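Local coordinates for periplasmic binding protein (Thermotoga lettingae TMO, PDB 4RY8), which binds 5-methylthioribose between its two lobes and probably delivers the sugar to a membrane transporter as a periplasmic solute-binding protein, at residues M204-A209 with S229-T234; G122-K127 with A249-D254. One frame throughout, in Å; residues are numbered along the deposited sequence.

Contact 1. Residues M204-A209 with S229-T234; sequences MWDEFA and SVDVTT. With SR1 (5-S-methyl-5-thio-alpha-D-ribofuranose), chain G.
Asp231 is the side chain through which segment 229-234 meets both the start of helix 206-219 and the bound 5-methylthioribose. Asp231 CB packs 3.5 Å from Asp206 CG. With CG anti to its own carbonyl carbon (chi1 -54°), the carboxylate turns to the sugar: OD1 accepts from O2 of SR1 at 2.7 Å and OD2 from O3 of SR1 at 2.5 Å. Asp231 OD2 also takes the backbone N-H of Asp206 on its anti lone pair, at 3.1 Å and a fairly straight 160°, so the helix N-terminus helps to hold the carboxylate and probably stabilises its charge, although the neighbouring Asp206 carboxylate would probably oppose this. Asp231 OD2 lies in the plane of the Trp205 indole, at its edge, 3.1 Å from Trp205 CD1. Trp205 CG is anti to the backbone N, which lays one ring face beneath C5 of SR1, while Glu207 CB covers the other. An alanine in place of Trp205 would lose this aromatic floor under C5 and the methylthio end, and would probably weaken sugar binding. Farther along, a water bridges Asp206 OD2 and Thr233 OG1, the latter also capping Asp236 N. The contact closes the beta-alpha-beta unit of strand 200-203, helix 206-219 and strand 226-230; helix 118-132 packs on Met204 and Val230, and Phe29 of helix 28-44 reaches Asp206 and Asp231.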
loop_
_atom_site.group_PDB
_atom_site.type_symbol
_atom_site.label_atom_id
_atom_site.label_comp_id
_atom_site.label_asym_id
_atom_site.label_seq_id
_atom_site.Cartn_x
_atom_site.Cartn_y
_atom_site.Cartn_z
ATOM N N MET C 204 13.384 8.188 5.717
ATOM C CA MET C 204 12.955 6.781 5.691
ATOM C C MET C 204 13.476 5.907 6.886
ATOM O O MET C 204 13.349 4.714 6.861
ATOM C CB MET C 204 13.323 6.207 4.306
ATOM C CG MET C 204 12.465 6.729 3.111
ATOM S SD MET C 204 10.640 6.655 3.442
ATOM C CE MET C 204 10.021 6.817 1.776
ATOM N N TRP C 205 14.062 6.519 7.907
ATOM C CA TRP C 205 14.391 5.835 9.197
ATOM C C TRP C 205 14.248 6.875 10.310
ATOM O O TRP C 205 14.612 8.013 10.061
ATOM C CB TRP C 205 15.839 5.273 9.078
ATOM C CG TRP C 205 16.462 4.701 10.318
ATOM C CD1 TRP C 205 15.831 4.136 11.395
ATOM C CD2 TRP C 205 17.839 4.598 10.575
ATOM N NE1 TRP C 205 16.742 3.711 12.314
ATOM C CE2 TRP C 205 17.994 3.984 11.834
ATOM C CE3 TRP C 205 18.977 4.983 9.865
ATOM C CZ2 TRP C 205 19.246 3.753 12.398
ATOM C CZ3 TRP C 205 20.201 4.763 10.420
ATOM C CH2 TRP C 205 20.345 4.142 11.651
ATOM N N ASP C 206 13.700 6.566 11.518
ATOM C CA ASP C 206 13.550 7.611 12.504
ATOM C C ASP C 206 14.851 8.299 12.935
ATOM O O ASP C 206 14.814 9.450 13.345
ATOM C CB ASP C 206 12.667 7.217 13.761
ATOM C CG ASP C 206 13.243 6.056 14.585
ATOM O OD1 ASP C 206 14.264 5.447 14.219
ATOM O OD2 ASP C 206 12.655 5.744 15.673
ATOM N N GLU C 207 16.001 7.640 12.825
ATOM C CA GLU C 207 17.291 8.289 13.124
ATOM C C GLU C 207 17.649 9.410 12.121
ATOM O O GLU C 207 18.210 10.455 12.507
ATOM C CB GLU C 207 18.412 7.249 13.219
ATOM C CG GLU C 207 18.272 6.316 14.408
ATOM C CD GLU C 207 18.308 7.038 15.740
ATOM O OE1 GLU C 207 19.236 7.844 15.997
ATOM O OE2 GLU C 207 17.410 6.790 16.560
ATOM N N PHE C 208 17.274 9.230 10.871
ATOM C CA PHE C 208 17.432 10.281 9.866
ATOM C C PHE C 208 16.471 11.436 10.240
ATOM O O PHE C 208 16.838 12.605 10.263
ATOM C CB PHE C 208 17.015 9.792 8.482
ATOM C CG PHE C 208 17.954 8.801 7.803
ATOM C CD1 PHE C 208 19.350 8.863 7.907
ATOM C CD2 PHE C 208 17.406 7.890 6.927
ATOM C CE1 PHE C 208 20.122 7.940 7.228
ATOM C CE2 PHE C 208 18.183 6.985 6.236
ATOM C CZ PHE C 208 19.540 7.025 6.380
ATOM N N ALA C 209 15.228 11.090 10.535
ATOM C CA ALA C 209 14.205 12.099 10.883
ATOM C C ALA C 209 14.636 12.972 12.075
ATOM O O ALA C 209 14.515 14.180 12.033
ATOM C CB ALA C 209 12.862 11.417 11.174
ATOM N N SER C 229 8.257 10.736 8.395
ATOM C CA SER C 229 9.249 9.692 8.629
ATOM C C SER C 229 8.656 8.281 8.668
ATOM O O SER C 229 7.471 8.053 8.452
ATOM C CB SER C 229 9.969 9.974 9.933
ATOM O OG SER C 229 9.011 9.775 10.991
ATOM N N VAL C 230 9.537 7.341 8.913
ATOM C CA VAL C 230 9.189 6.019 9.249
ATOM C C VAL C 230 9.688 5.751 10.672
ATOM O O VAL C 230 10.681 6.352 11.125
ATOM C CB VAL C 230 9.864 5.068 8.228
ATOM C CG1 VAL C 230 9.586 3.632 8.504
ATOM C CG2 VAL C 230 9.373 5.389 6.853
ATOM N N ASP C 231 9.069 4.757 11.304
ATOM C CA ASP C 231 9.415 4.243 12.627
ATOM C C ASP C 231 8.765 5.097 13.707
ATOM O O ASP C 231 8.484 6.263 13.514
ATOM C CB ASP C 231 10.920 4.079 12.924
ATOM C CG ASP C 231 11.632 3.244 11.877
ATOM O OD1 ASP C 231 11.086 2.190 11.502
ATOM O OD2 ASP C 231 12.736 3.653 11.415
ATOM N N VAL C 232 8.490 4.448 14.822
ATOM C CA VAL C 232 7.964 5.150 15.992
ATOM C C VAL C 232 8.611 4.524 17.238
ATOM O O VAL C 232 8.837 3.286 17.318
ATOM C CB VAL C 232 6.427 5.146 15.978
ATOM C CG1 VAL C 232 5.893 3.722 16.067
ATOM C CG2 VAL C 232 5.858 6.053 17.070
ATOM N N THR C 233 8.985 5.399 18.165
ATOM C CA THR C 233 9.486 5.009 19.485
ATOM C C THR C 233 8.978 6.073 20.460
ATOM O O THR C 233 8.391 7.072 20.040
ATOM C CB THR C 233 11.023 4.985 19.569
ATOM O OG1 THR C 233 11.523 6.316 19.421
ATOM C CG2 THR C 233 11.649 4.087 18.499
ATOM N N THR C 234 9.219 5.879 21.755
ATOM C CA THR C 234 8.906 6.916 22.741
ATOM C C THR C 234 9.719 8.188 22.479
ATOM O O THR C 234 9.171 9.294 22.512
ATOM C CB THR C 234 9.103 6.394 24.160
ATOM O OG1 THR C 234 8.104 5.394 24.398
ATOM C CG2 THR C 234 8.976 7.502 25.178
HETATM C CS SR1 G . 19.530 1.247 8.400
HETATM S S SR1 G . 18.054 0.352 7.974
HETATM C C5 SR1 G . 17.003 1.227 9.158
HETATM C C4 SR1 G . 15.565 0.716 9.107
HETATM O O4 SR1 G . 15.625 -0.647 9.372
HETATM C C1 SR1 G . 14.565 -1.062 10.256
HETATM O O1 SR1 G . 13.759 -1.941 9.549
HETATM C C2 SR1 G . 13.766 0.156 10.694
HETATM O O2 SR1 G . 12.388 0.250 10.240
HETATM C C3 SR1 G . 14.614 1.289 10.152
HETATM O O3 SR1 G . 13.795 2.302 9.585
HETATM O O HOH W 1 13.948 6.572 17.950
#

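Contact 2. Residues G122-K127 with A249-D254; sequences GYLISK and ATVGTD
Ile125 and Val251 lie alongside each other, pointing opposite ways, where helix 118-132 lies on strand 247-252. Both side chains leave their backbones toward the opposing segment, and their CA atoms form the closest pair between the two segments, 6.0 Å apart. The axes of helix 122-127 and strand 249-252 approach to 8.1 Å and run almost exactly antiparallel, at 173°. This is a helix packed antiparallel on the face of the mixed sheet, as in the alpha/beta lobes of periplasmic binding proteins. One methyl of Val251 does most of the touching: CG2, set anti to its carbonyl carbon, meets Ile125 CB at 4.0 Å and Ile125 CD1 at the same separation. Leu124 adds its CB, 4.1 Å from Val251 CG2, so that methyl is approached by two successive residues of the helix. Ile125 carries CG1 anti to the backbone N (chi1 -168°), and the bend at chi2 takes Ile125 CD1 along the strand to 3.8 Å from Ala249 O and 4.4 Å from Ala249 CB. No hydrogen bond joins the two segments; the grip is apolar, at ordinary van der Waals distances. Thr250 points away from the helix and touches Val232. Ile125 also reaches Leu202 of strand 200-203, as does Ser126, while Tyr123 and Ser126 meet helix 148-163. Tyr123 and Lys127 turn to Asp117 of the second subunit, so the helix joins the sheet of its own chain to the dimer interface.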
loop_
_atom_site.group_PDB
_atom_site.type_symbol
_atom_site.label_atom_id
_atom_site.label_comp_id
_atom_site.label_asym_id
_atom_site.label_seq_id
_atom_site.Cartn_x
_atom_site.Cartn_y
_atom_site.Cartn_z
ATOM N N GLY C 122 6.522 2.610 2.595
ATOM C CA GLY C 122 7.005 3.638 1.666
ATOM C C GLY C 122 5.907 4.366 0.893
ATOM O O GLY C 122 5.993 5.568 0.674
ATOM N N TYR C 123 4.851 3.631 0.565
ATOM C CA TYR C 123 3.677 4.142 -0.067
ATOM C C TYR C 123 2.872 4.980 0.937
ATOM O O TYR C 123 2.486 6.098 0.658
ATOM C CB TYR C 123 2.767 3.011 -0.565
ATOM C CG TYR C 123 1.554 3.620 -1.192
ATOM C CD1 TYR C 123 1.699 4.399 -2.327
ATOM C CD2 TYR C 123 0.280 3.572 -0.579
ATOM C CE1 TYR C 123 0.627 5.038 -2.891
ATOM C CE2 TYR C 123 -0.813 4.210 -1.163
ATOM C CZ TYR C 123 -0.617 4.946 -2.334
ATOM O OH TYR C 123 -1.636 5.636 -2.975
ATOM N N LEU C 124 2.668 4.465 2.127
ATOM C CA LEU C 124 1.804 5.222 3.050
ATOM C C LEU C 124 2.417 6.555 3.426
ATOM O O LEU C 124 1.728 7.585 3.422
ATOM C CB LEU C 124 1.488 4.434 4.305
ATOM C CG LEU C 124 0.575 3.215 4.230
ATOM C CD1 LEU C 124 0.534 2.575 5.612
ATOM C CD2 LEU C 124 -0.829 3.531 3.726
ATOM N N ILE C 125 3.708 6.570 3.740
ATOM C CA ILE C 125 4.292 7.833 4.207
ATOM C C ILE C 125 4.453 8.778 3.042
ATOM O O ILE C 125 4.218 9.981 3.210
ATOM C CB ILE C 125 5.597 7.672 5.046
ATOM C CG1 ILE C 125 5.950 8.986 5.724
ATOM C CG2 ILE C 125 6.769 7.204 4.115
ATOM C CD1 ILE C 125 5.052 9.464 6.856
ATOM N N SER C 126 4.913 8.278 1.877
ATOM C CA SER C 126 5.089 9.168 0.722
ATOM C C SER C 126 3.759 9.807 0.228
ATOM O O SER C 126 3.729 11.010 -0.058
ATOM C CB SER C 126 5.900 8.487 -0.466
ATOM O OG SER C 126 7.031 7.800 0.010
ATOM N N LYS C 127 2.687 9.019 0.140
ATOM C CA LYS C 127 1.332 9.521 -0.166
ATOM C C LYS C 127 0.827 10.526 0.873
ATOM O O LYS C 127 0.164 11.479 0.496
ATOM C CB LYS C 127 0.288 8.405 -0.231
ATOM C CG LYS C 127 -1.138 8.961 -0.058
ATOM C CD LYS C 127 -2.218 7.925 -0.133
ATOM C CE LYS C 127 -2.498 7.280 1.185
ATOM N NZ LYS C 127 -3.313 6.052 1.008
ATOM N N ALA C 249 3.976 13.414 10.820
ATOM C CA ALA C 249 3.541 12.044 10.714
ATOM C C ALA C 249 4.727 11.090 10.563
ATOM O O ALA C 249 5.790 11.465 10.037
ATOM C CB ALA C 249 2.601 11.878 9.524
ATOM N N THR C 250 4.518 9.875 11.066
ATOM C CA THR C 250 5.393 8.739 10.835
ATOM C C THR C 250 4.514 7.495 10.620
ATOM O O THR C 250 3.342 7.402 11.045
ATOM C CB THR C 250 6.401 8.528 12.028
ATOM O OG1 THR C 250 7.449 7.613 11.676
ATOM C CG2 THR C 250 5.704 7.992 13.266
ATOM N N VAL C 251 5.099 6.545 9.928
ATOM C CA VAL C 251 4.500 5.272 9.667
ATOM C C VAL C 251 5.406 4.197 10.257
ATOM O O VAL C 251 6.608 4.131 9.968
ATOM C CB VAL C 251 4.304 5.128 8.136
ATOM C CG1 VAL C 251 4.077 3.679 7.740
ATOM C CG2 VAL C 251 3.123 6.037 7.738
ATOM N N GLY C 252 4.839 3.340 11.087
ATOM C CA GLY C 252 5.656 2.273 11.670
ATOM C C GLY C 252 4.972 1.164 12.425
ATOM O O GLY C 252 3.745 1.022 12.375
ATOM N N THR C 253 5.800 0.385 13.131
ATOM C CA THR C 253 5.390 -0.801 13.891
ATOM C C THR C 253 6.008 -0.720 15.280
ATOM O O THR C 253 6.939 0.053 15.523
ATOM C CB THR C 253 5.983 -2.110 13.309
ATOM O OG1 THR C 253 7.409 -2.062 13.426
ATOM C CG2 THR C 253 5.600 -2.322 11.871
ATOM N N ASP C 254 5.544 -1.581 16.178
ATOM C CA ASP C 254 6.205 -1.741 17.473
ATOM C C ASP C 254 7.442 -2.647 17.313
ATOM O O ASP C 254 7.276 -3.850 17.271
ATOM C CB ASP C 254 5.231 -2.374 18.470
ATOM C CG ASP C 254 5.807 -2.475 19.865
ATOM O OD1 ASP C 254 6.968 -2.082 20.077
ATOM O OD2 ASP C 254 5.073 -2.947 20.752
#

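Both contacts are buried and engage the same mixed sheet, in which strands 226-230 and 247-252 are neighbours. Contact 1 sits at the C-terminal end of strand 226-230, at the sugar pocket, and is largely polar, with some apolar packing beside it: carboxylates, a backbone N-H, a water and ligand hydroxyls carry it. Contact 2 lies on a face of the sheet, has no hydrogen bond across its segments and rests on apolar side chains. The two touch directly. Thr250 OG1 probably hydrogen-bonds to Asp231 O and Ser229 OG, tying the segment that holds the sugar to the adjacent strand, while Ile125 CD1 packs against Ser229 O. Along the chain, contact 2 encloses the more local contact 1.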